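Local coordinates for Phosphoglucomutase/phosphomannomutase family protein (PDB 3UW2) that probably catalyses intramolecular phosphoryl transfer on hexose phosphates, as a metal-dependent member of the phosphohexose mutase family, at residues 244-247 with 248-251; 332-335 with 336-340; 230-234 with 235-239. One frame throughout, in Å; residues are numbered along the deposited sequence. Where two conformers were deposited one is given.

Contact 1 (244-247 with 248-251)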
ATOM      1  N   ASN A 244       0.035  12.285 -12.633  1.00 34.21           N
ATOM      2  CA  ASN A 244       1.313  11.528 -12.665  1.00 34.89           C
ATOM      3  C   ASN A 244       1.283  10.302 -13.564  1.00 31.28           C
ATOM      4  O   ASN A 244       2.277   9.544 -13.649  1.00 33.90           O
ATOM      5  CB  ASN A 244       1.838  11.176 -11.253  1.00 33.84           C
ATOM      6  CG  ASN A 244       2.043  12.413 -10.390  1.00 35.38           C
ATOM      7  OD1 ASN A 244       2.601  13.382 -10.850  1.00 35.28           O
ATOM      8  ND2 ASN A 244       1.584  12.372  -9.141  1.00 32.53           N
ATOM      9  N   LEU A 245       0.150  10.117 -14.232  1.00 32.93           N
ATOM     10  CA  LEU A 245      -0.016   9.024 -15.182  1.00 31.19           C
ATOM     11  C   LEU A 245      -0.031   9.525 -16.631  1.00 31.91           C
ATOM     12  O   LEU A 245      -0.168   8.705 -17.558  1.00 32.31           O
ATOM     13  CB  LEU A 245      -1.258   8.136 -14.843  1.00 31.30           C
ATOM     14  CG  LEU A 245      -1.320   7.531 -13.405  1.00 32.97           C
ATOM     15  CD1 LEU A 245      -2.648   6.851 -13.111  1.00 36.30           C
ATOM     16  CD2 LEU A 245      -0.169   6.559 -13.172  1.00 34.77           C
ATOM     17  N   GLN A 246       0.087  10.841 -16.836  1.00 35.13           N
ATOM     18  CA  GLN A 246      -0.086  11.387 -18.187  0.61 35.28           C
ATOM     19  C   GLN A 246       1.038  10.932 -19.128  1.00 35.45           C
ATOM     20  O   GLN A 246       0.781  10.762 -20.319  1.00 35.79           O
ATOM     21  CB  GLN A 246      -0.300  12.910 -18.180  0.61 37.94           C
ATOM     22  CG  GLN A 246      -1.566  13.320 -17.417  0.61 38.89           C
ATOM     23  CD  GLN A 246      -2.808  12.607 -17.944  0.61 39.74           C
ATOM     24  OE1 GLN A 246      -3.072  12.651 -19.139  0.61 41.86           O
ATOM     25  NE2 GLN A 246      -3.550  11.919 -17.063  0.61 39.12           N
ATOM     26  N   ASP A 247       2.243  10.672 -18.595  1.00 32.32           N
ATOM     27  CA  ASP A 247       3.362  10.163 -19.404  1.00 32.50           C
ATOM     28  C   ASP A 247       3.140   8.743 -19.844  1.00 33.21           C
ATOM     29  O   ASP A 247       3.462   8.407 -20.995  1.00 31.53           O
ATOM     30  CB  ASP A 247       4.695  10.239 -18.659  1.00 33.68           C
ATOM     31  CG  ASP A 247       5.127  11.674 -18.434  1.00 40.01           C
ATOM     32  OD1 ASP A 247       5.346  12.369 -19.423  1.00 41.11           O
ATOM     33  OD2 ASP A 247       5.182  12.135 -17.283  1.00 40.74           O
ATOM     34  N   VAL A 248       2.631   7.889 -18.937  1.00 31.73           N
ATOM     35  CA  VAL A 248       2.347   6.498 -19.287  1.00 30.67           C
ATOM     36  C   VAL A 248       1.224   6.498 -20.390  1.00 34.09           C
ATOM     37  O   VAL A 248       1.300   5.709 -21.356  1.00 31.36           O
ATOM     38  CB  VAL A 248       1.829   5.698 -18.047  1.00 32.24           C
ATOM     39  CG1 VAL A 248       0.994   4.484 -18.467  1.00 31.09           C
ATOM     40  CG2 VAL A 248       2.974   5.329 -17.128  1.00 31.41           C
ATOM     41  N   ILE A 249       0.229   7.385 -20.275  1.00 32.33           N
ATOM     42  CA  ILE A 249      -0.911   7.397 -21.211  1.00 34.54           C
ATOM     43  C   ILE A 249      -0.388   7.815 -22.598  1.00 37.46           C
ATOM     44  O   ILE A 249      -0.729   7.212 -23.626  1.00 38.37           O
ATOM     45  CB  ILE A 249      -2.033   8.347 -20.737  1.00 37.24           C
ATOM     46  CG1 ILE A 249      -2.871   7.721 -19.607  1.00 37.37           C
ATOM     47  CG2 ILE A 249      -2.928   8.863 -21.909  1.00 39.12           C
ATOM     48  CD1 ILE A 249      -3.666   8.739 -18.813  1.00 39.20           C
ATOM     49  N   ALA A 250       0.469   8.849 -22.621  1.00 36.09           N
ATOM     50  CA  ALA A 250       1.028   9.351 -23.873  1.00 34.76           C
ATOM     51  C   ALA A 250       1.923   8.296 -24.508  1.00 36.52           C
ATOM     52  O   ALA A 250       1.934   8.153 -25.722  1.00 37.83           O
ATOM     53  CB  ALA A 250       1.782  10.670 -23.657  1.00 34.02           C
ATOM     54  N   LYS A 251       2.701   7.577 -23.716  1.00 33.41           N
ATOM     55  CA  LYS A 251       3.572   6.554 -24.220  1.00 34.99           C
ATOM     56  C   LYS A 251       2.835   5.362 -24.820  1.00 37.47           C
ATOM     57  O   LYS A 251       3.294   4.798 -25.827  1.00 39.27           O
ATOM     58  CB  LYS A 251       4.495   6.050 -23.091  1.00 35.01           C
ATOM     59  CG  LYS A 251       5.777   5.458 -23.570  1.00 37.71           C
ATOM     60  CD  LYS A 251       6.567   6.412 -24.497  1.00 36.80           C
ATOM     61  CE  LYS A 251       7.524   7.301 -23.720  1.00 37.53           C
ATOM     62  NZ  LYS A 251       8.053   8.346 -24.671  1.00 34.41           N
TER
HETATM   63  O   HOH W   1       3.285   8.631 -16.127  1.00 28.15           O

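Contact 2 (332-335 with 336-340). With EDO (1,2-ethanediol), chain H.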
ATOM      1  N   LEU A 332      -4.240  -2.399   8.936  1.00 27.59           N
ATOM      2  CA  LEU A 332      -5.465  -3.032   9.413  1.00 28.01           C
ATOM      3  C   LEU A 332      -5.902  -4.176   8.510  1.00 30.31           C
ATOM      4  O   LEU A 332      -6.320  -5.221   9.005  1.00 31.84           O
ATOM      5  CB  LEU A 332      -6.583  -1.986   9.504  1.00 27.84           C
ATOM      6  CG  LEU A 332      -6.204  -0.732  10.319  1.00 30.46           C
ATOM      7  CD1 LEU A 332      -7.444   0.109  10.547  1.00 30.58           C
ATOM      8  CD2 LEU A 332      -5.645  -1.065  11.673  1.00 31.07           C
ATOM      9  N   VAL A 333      -5.762  -4.014   7.183  1.00 30.28           N
ATOM     10  CA  VAL A 333      -6.071  -5.062   6.219  1.00 26.93           C
ATOM     11  C   VAL A 333      -5.111  -6.241   6.398  1.00 27.43           C
ATOM     12  O   VAL A 333      -5.536  -7.407   6.427  1.00 26.45           O
ATOM     13  CB  VAL A 333      -5.997  -4.531   4.759  1.00 30.74           C
ATOM     14  CG1 VAL A 333      -5.938  -5.688   3.746  1.00 29.37           C
ATOM     15  CG2 VAL A 333      -7.187  -3.611   4.484  1.00 33.77           C
ATOM     16  N   LYS A 334      -3.827  -5.942   6.573  1.00 26.47           N
ATOM     17  CA  LYS A 334      -2.864  -6.968   6.868  1.00 26.86           C
ATOM     18  C   LYS A 334      -3.185  -7.753   8.149  1.00 26.87           C
ATOM     19  O   LYS A 334      -3.051  -8.980   8.169  1.00 27.39           O
ATOM     20  CB  LYS A 334      -1.502  -6.330   6.983  1.00 31.59           C
ATOM     21  CG  LYS A 334      -0.392  -7.284   7.203  1.00 34.99           C
ATOM     22  CD  LYS A 334       0.109  -7.870   5.904  1.00 45.29           C
ATOM     23  CE  LYS A 334       1.315  -8.802   6.187  1.00 51.39           C
ATOM     24  NZ  LYS A 334       2.503  -8.113   6.813  1.00 55.54           N
ATOM     25  N   ALA A 335      -3.531  -7.053   9.238  1.00 26.25           N
ATOM     26  CA  ALA A 335      -3.889  -7.745  10.480  1.00 26.52           C
ATOM     27  C   ALA A 335      -5.079  -8.671  10.205  1.00 23.94           C
ATOM     28  O   ALA A 335      -5.159  -9.758  10.743  1.00 24.44           O
ATOM     29  CB  ALA A 335      -4.258  -6.706  11.568  1.00 25.81           C
ATOM     30  N   LYS A 336      -6.080  -8.187   9.453  1.00 24.72           N
ATOM     31  CA  LYS A 336      -7.278  -8.975   9.178  1.00 24.72           C
ATOM     32  C   LYS A 336      -6.948 -10.225   8.316  1.00 24.38           C
ATOM     33  O   LYS A 336      -7.410 -11.340   8.567  1.00 24.68           O
ATOM     34  CB  LYS A 336      -8.356  -8.082   8.511  1.00 24.62           C
ATOM     35  CG  LYS A 336      -9.789  -8.710   8.410  1.00 26.57           C
ATOM     36  CD  LYS A 336     -10.326  -8.986   9.831  1.00 28.64           C
ATOM     37  CE  LYS A 336     -11.800  -9.314   9.886  1.00 34.49           C
ATOM     38  NZ  LYS A 336     -12.163  -9.546  11.336  1.00 35.40           N
ATOM     39  N   LEU A 337      -6.094 -10.050   7.327  1.00 25.41           N
ATOM     40  CA  LEU A 337      -5.559 -11.193   6.576  1.00 26.63           C
ATOM     41  C   LEU A 337      -4.891 -12.248   7.479  1.00 25.36           C
ATOM     42  O   LEU A 337      -5.102 -13.458   7.273  1.00 25.58           O
ATOM     43  CB  LEU A 337      -4.493 -10.650   5.576  1.00 26.76           C
ATOM     44  CG  LEU A 337      -4.158 -11.185   4.219  1.00 31.99           C
ATOM     45  CD1 LEU A 337      -5.345 -11.654   3.383  1.00 28.23           C
ATOM     46  CD2 LEU A 337      -3.390 -10.061   3.489  1.00 32.35           C
ATOM     47  N   ARG A 338      -4.123 -11.819   8.473  1.00 26.13           N
ATOM     48  CA  ARG A 338      -3.476 -12.757   9.378  1.00 27.05           C
ATOM     49  C   ARG A 338      -4.485 -13.412  10.353  1.00 28.03           C
ATOM     50  O   ARG A 338      -4.302 -14.547  10.767  1.00 30.87           O
ATOM     51  CB  ARG A 338      -2.268 -12.107  10.133  1.00 28.16           C
ATOM     52  CG  ARG A 338      -1.124 -11.739   9.138  1.00 29.56           C
ATOM     53  CD  ARG A 338      -0.201 -10.632   9.699  1.00 33.49           C
ATOM     54  NE  ARG A 338       0.318 -10.965  11.044  1.00 30.39           N
ATOM     55  CZ  ARG A 338       1.382 -11.760  11.235  1.00 32.33           C
ATOM     56  NH1 ARG A 338       1.818 -12.020  12.442  1.00 34.88           N
ATOM     57  NH2 ARG A 338       2.065 -12.274  10.214  1.00 35.33           N
ATOM     58  N   GLU A 339      -5.538 -12.690  10.683  1.00 28.09           N
ATOM     59  CA  GLU A 339      -6.589 -13.234  11.560  1.00 30.00           C
ATOM     60  C   GLU A 339      -7.473 -14.285  10.882  1.00 26.62           C
ATOM     61  O   GLU A 339      -7.987 -15.149  11.561  1.00 26.78           O
ATOM     62  CB  GLU A 339      -7.489 -12.130  12.068  1.00 31.16           C
ATOM     63  CG  GLU A 339      -6.817 -11.364  13.153  1.00 40.33           C
ATOM     64  CD  GLU A 339      -7.682 -10.253  13.695  1.00 47.62           C
ATOM     65  OE1 GLU A 339      -8.941 -10.262  13.488  1.00 47.59           O
ATOM     66  OE2 GLU A 339      -7.063  -9.387  14.343  1.00 55.61           O
ATOM     67  N   THR A 340      -7.675 -14.165   9.572  1.00 26.51           N
ATOM     68  CA  THR A 340      -8.674 -14.943   8.824  1.00 27.61           C
ATOM     69  C   THR A 340      -7.996 -16.042   8.006  1.00 27.71           C
ATOM     70  O   THR A 340      -8.623 -17.057   7.702  1.00 28.97           O
ATOM     71  CB  THR A 340      -9.496 -14.086   7.839  1.00 26.42           C
ATOM     72  OG1 THR A 340      -8.613 -13.418   6.908  1.00 27.16           O
ATOM     73  CG2 THR A 340     -10.308 -13.075   8.578  1.00 26.76           C
TER
HETATM   74  C1  EDO H 471      -7.439  -5.730  11.709  1.00 49.79           C
HETATM   75  O1  EDO H 471      -8.043  -6.752  12.565  1.00 54.61           O
HETATM   76  C2  EDO H 471      -8.179  -4.400  11.704  1.00 44.03           C
HETATM   77  O2  EDO H 471      -8.433  -3.944  13.053  1.00 54.75           O

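Contact 3 (230-234 with 235-239)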
ATOM      1  N   GLY A 230      16.522  10.868  -6.485  1.00 28.45           N
ATOM      2  CA  GLY A 230      15.732  11.284  -5.331  1.00 30.63           C
ATOM      3  C   GLY A 230      15.330  12.755  -5.351  1.00 33.93           C
ATOM      4  O   GLY A 230      14.614  13.177  -4.467  1.00 35.94           O
ATOM      5  N   ASN A 231      15.773  13.533  -6.346  1.00 33.04           N
ATOM      6  CA  ASN A 231      15.227  14.889  -6.576  1.00 33.46           C
ATOM      7  C   ASN A 231      13.853  14.833  -7.272  1.00 32.68           C
ATOM      8  O   ASN A 231      13.200  15.868  -7.450  1.00 30.97           O
ATOM      9  CB  ASN A 231      16.139  15.749  -7.486  1.00 35.66           C
ATOM     10  CG  ASN A 231      17.567  15.914  -6.948  1.00 41.79           C
ATOM     11  OD1 ASN A 231      17.780  16.236  -5.773  1.00 39.02           O
ATOM     12  ND2 ASN A 231      18.562  15.734  -7.847  1.00 44.37           N
ATOM     13  N   PHE A 232      13.441  13.656  -7.730  1.00 31.45           N
ATOM     14  CA  PHE A 232      12.170  13.534  -8.518  1.00 32.05           C
ATOM     15  C   PHE A 232      11.947  14.678  -9.504  1.00 33.81           C
ATOM     16  O   PHE A 232      10.969  15.441  -9.347  1.00 32.58           O
ATOM     17  CB  PHE A 232      10.907  13.392  -7.628  1.00 32.55           C
ATOM     18  CG  PHE A 232      10.994  12.332  -6.569  1.00 36.45           C
ATOM     19  CD1 PHE A 232      11.514  11.062  -6.833  1.00 31.53           C
ATOM     20  CD2 PHE A 232      10.437  12.579  -5.305  1.00 38.11           C
ATOM     21  CE1 PHE A 232      11.567  10.099  -5.848  1.00 34.05           C
ATOM     22  CE2 PHE A 232      10.488  11.611  -4.297  1.00 38.88           C
ATOM     23  CZ  PHE A 232      11.091  10.373  -4.555  1.00 35.13           C
ATOM     24  N   PRO A 233      12.826  14.795 -10.534  1.00 31.52           N
ATOM     25  CA  PRO A 233      12.835  15.986 -11.351  1.00 33.27           C
ATOM     26  C   PRO A 233      11.763  15.901 -12.467  1.00 34.40           C
ATOM     27  O   PRO A 233      11.565  16.859 -13.198  1.00 34.20           O
ATOM     28  CB  PRO A 233      14.251  15.984 -11.944  1.00 33.09           C
ATOM     29  CG  PRO A 233      14.578  14.484 -12.071  1.00 34.46           C
ATOM     30  CD  PRO A 233      14.029  13.969 -10.742  1.00 32.70           C
ATOM     31  N   ASN A 234      11.081  14.758 -12.587  1.00 35.00           N
ATOM     32  CA  ASN A 234      10.058  14.585 -13.652  1.00 35.84           C
ATOM     33  C   ASN A 234       8.633  14.662 -13.201  1.00 35.91           C
ATOM     34  O   ASN A 234       7.959  15.577 -13.579  1.00 42.24           O
ATOM     35  CB  ASN A 234      10.286  13.307 -14.456  1.00 33.50           C
ATOM     36  CG  ASN A 234      11.577  13.351 -15.161  1.00 37.03           C
ATOM     37  OD1 ASN A 234      11.732  14.148 -16.090  1.00 33.83           O
ATOM     38  ND2 ASN A 234      12.558  12.559 -14.687  1.00 31.98           N
ATOM     39  N   HIS A 235       8.150  13.685 -12.475  1.00 35.10           N
ATOM     40  CA  HIS A 235       6.823  13.806 -11.765  1.00 35.87           C
ATOM     41  C   HIS A 235       7.078  12.995 -10.532  1.00 34.55           C
ATOM     42  O   HIS A 235       7.914  12.090 -10.558  1.00 35.16           O
ATOM     43  CB  HIS A 235       5.596  13.299 -12.558  1.00 33.53           C
ATOM     44  CG  HIS A 235       5.617  11.782 -12.896  1.00 33.53           C
ATOM     45  ND1 HIS A 235       5.381  10.803 -11.961  1.00 32.05           N
ATOM     46  CD2 HIS A 235       5.954  11.103 -14.088  1.00 33.37           C
ATOM     47  CE1 HIS A 235       5.524   9.565 -12.528  1.00 30.70           C
ATOM     48  NE2 HIS A 235       5.899   9.740 -13.819  1.00 32.04           N
ATOM     49  N   HIS A 236       6.441  13.346  -9.424  1.00 35.27           N
ATOM     50  CA  HIS A 236       6.520  12.495  -8.216  1.00 35.74           C
ATOM     51  C   HIS A 236       5.996  11.088  -8.473  1.00 31.35           C
ATOM     52  O   HIS A 236       5.055  10.899  -9.249  1.00 30.62           O
ATOM     53  CB  HIS A 236       5.854  13.151  -7.004  1.00 37.48           C
ATOM     54  CG  HIS A 236       6.567  14.409  -6.547  1.00 44.97           C
ATOM     55  ND1 HIS A 236       6.138  15.157  -5.515  1.00 44.97           N
ATOM     56  CD2 HIS A 236       7.721  15.049  -7.046  1.00 44.33           C
ATOM     57  CE1 HIS A 236       6.959  16.215  -5.348  1.00 45.66           C
ATOM     58  NE2 HIS A 236       7.939  16.133  -6.271  1.00 47.97           N
ATOM     59  N   PRO A 237       6.608  10.092  -7.832  1.00 28.26           N
ATOM     60  CA  PRO A 237       6.137   8.736  -8.044  1.00 29.24           C
ATOM     61  C   PRO A 237       4.887   8.501  -7.153  1.00 29.81           C
ATOM     62  O   PRO A 237       4.943   7.908  -6.055  1.00 29.57           O
ATOM     63  CB  PRO A 237       7.385   7.875  -7.687  1.00 25.75           C
ATOM     64  CG  PRO A 237       8.054   8.689  -6.645  1.00 26.48           C
ATOM     65  CD  PRO A 237       7.731  10.139  -6.867  1.00 31.02           C
ATOM     66  N   ASP A 238       3.757   8.988  -7.669  1.00 31.37           N
ATOM     67  CA  ASP A 238       2.549   9.090  -6.888  1.00 33.72           C
ATOM     68  C   ASP A 238       1.354   8.856  -7.839  1.00 33.89           C
ATOM     69  O   ASP A 238       0.719   9.791  -8.282  1.00 36.60           O
ATOM     70  CB  ASP A 238       2.556  10.457  -6.150  1.00 39.18           C
ATOM     71  CG  ASP A 238       1.225  10.771  -5.387  1.00 41.45           C
ATOM     72  OD1 ASP A 238       0.540   9.852  -4.941  1.00 39.58           O
ATOM     73  OD2 ASP A 238       0.894  11.964  -5.265  1.00 47.58           O
ATOM     74  N   PRO A 239       1.119   7.581  -8.211  1.00 35.05           N
ATOM     75  CA  PRO A 239       0.111   7.188  -9.162  1.00 36.15           C
ATOM     76  C   PRO A 239      -1.315   7.441  -8.671  1.00 42.20           C
ATOM     77  O   PRO A 239      -2.228   7.371  -9.464  1.00 42.66           O
ATOM     78  CB  PRO A 239       0.405   5.695  -9.402  1.00 35.80           C
ATOM     79  CG  PRO A 239       1.236   5.244  -8.242  1.00 32.86           C
ATOM     80  CD  PRO A 239       1.980   6.452  -7.812  1.00 32.11           C
TER
HETATM   81  O   HOH W   2      10.516  17.152  -7.146  1.00 46.52           O
HETATM   82  O   HOH W   3      10.548  12.300 -11.139  1.00 26.25           O

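Contact 1 (244-247 with 248-251)
A local ladder of backbone bonds, running from Leu245, Gln246 and Asp247 to the residues four further on, builds the opening turns of helix 246-254 in the second alpha/beta/alpha domain. Ile249 N donates to Leu245 O (3.0 Å), while Ala250 N reaches Gln246 O at 3.0 Å and Lys251 N reaches Asp247 O at 2.9 Å. At the helix start a water accepts from Val248 N (3.0 Å) and lies 2.8 Å from Asn244 O, to which it can donate. Ile249 CG1 lies anti to its own carbonyl carbon (chi1 -78°), which folds the branch back over the preceding turn, with CG1 3.5 Å from Leu245 O. This helix is the connection of a beta-alpha-beta crossover between the parallel strands 221-224 and 259-263, and Val248 faces the sheet, packing on Val198, Leu224 and Val273. Gln246 runs alongside Ile249, pointing the same way, and its NE2 comes within 3.6 Å of Ile249 CD1; as Gln246 has two conformers, that touch is provisional. In this conformer NE2 is hydrogen-bonded to Pro242 O. Lys251 sets CB 3.3 Å from Asp247 O before its chain leads away past Val222 and Leu224.

Contact 2 (332-335 with 336-340)
Two flat groups, the carboxylate of Glu339 and the guanidinium of Arg338, are carried on stems that lie against carbonyl oxygens one turn back, those of Ala335 and Lys334. The carboxylate is approached at its oxygens: OE2 accepts a weak hydrogen bond from O1 of a 1,2-ethanediol (3.3 Å), probably a crystallisation additive, and OE1 forms a long salt bridge with Lys336 NZ (3.9 Å). These are contacts along helix 330-340 of the third alpha/beta/alpha domain, whose inner face rests on the mixed sheet, Leu337 against Ile303 and Phe353, Val333 also against Phe353. The diol sits beside the helix, where Ala335 CB is 3.3 Å from C1 of the ethanediol. Its other carbon is near Leu332 CB.

Four i-to-i+4 backbone bonds bind the two halves. The one from Leu337 N to Val333 O is the shortest and straightest (2.8 Å, 170°); the others run from Lys336 N to Leu332 O, from Arg338 N to Lys334 O and from Glu339 N to Ala335 O. Arg338 holds CG anti to its carbonyl carbon (chi1 -66°), so that CG and CD pass over Lys334 O, and the stem then crosses that of Lys334 at an angle, CD 4.2 Å from Lys334 CG. The two cationic ends remain apart, and the contact between these residues is one of methylenes. On another side of the helix, Lys336 has a second partner in the ring of Trp326, a cation-pi contact. At the C-terminal end Lys336 O is gripped twice, weakly by Thr340 N at 3.0 Å and by Thr340 OG1, which donates its proton at 2.9 Å.

Contact 3 (230-234 with 235-239)
The side chains of Phe232 and Pro237 cross at about a right angle, and the proline puts CD squarely over the aromatic face in a CH-pi contact, 3.7 Å from the centroid. Gly230 O stands over the centre of the opposite face, so the benzyl group is sandwiched. Its edge is directed toward the face of the His236 imidazole in an offset edge-to-face pair, centroids 5.7 Å apart and planes at 60°, with His236 CD2 3.6 Å from Phe232 CB. In the imidazole plane, at its edge, a water links His236 NE2 (2.9 Å) to Phe232 O (2.8 Å). The chain here is an irregular loop between strand 221-224 and helix 246-254, bent at Pro237 by an inverse gamma turn in which Asp238 N bonds weakly to His236 O. That oxygen also accepts a bond from His235 ND1 (2.7 Å, 163°), the donor standing well above the carbonyl plane. His235 has CG between backbone N and carbonyl carbon; chi1 63° together with the ring's rotation brings ND1 to His236 O, while NE2 bonds to Asp200 OD2. The Pro237 side chain lies about 6 Å from that of the zinc ligand Asp264, and Phe232 also touches Arg72.

In the fold
From the N terminus the order is contact 3, contact 1, contact 2; all are local and in series, so none nests in or crosses another. Contact 3 shapes the loop that leaves strand 221-224, and contact 1 starts the helix into which that loop leads, both in the second alpha/beta/alpha domain. The two touch: Asn244 ND2 probably bonds to Asp238 O (2.9 Å), and Asp247 OD2 packs on His235 CD2, tying loop to helix start. Contact 2 lies on helix 330-340, which joins strand 322-326 to strand 344-346 in the third domain, on the opposite side of the chain's centre, its nearest atoms about 18 Å from contact 3 and about 21 Å from contact 1.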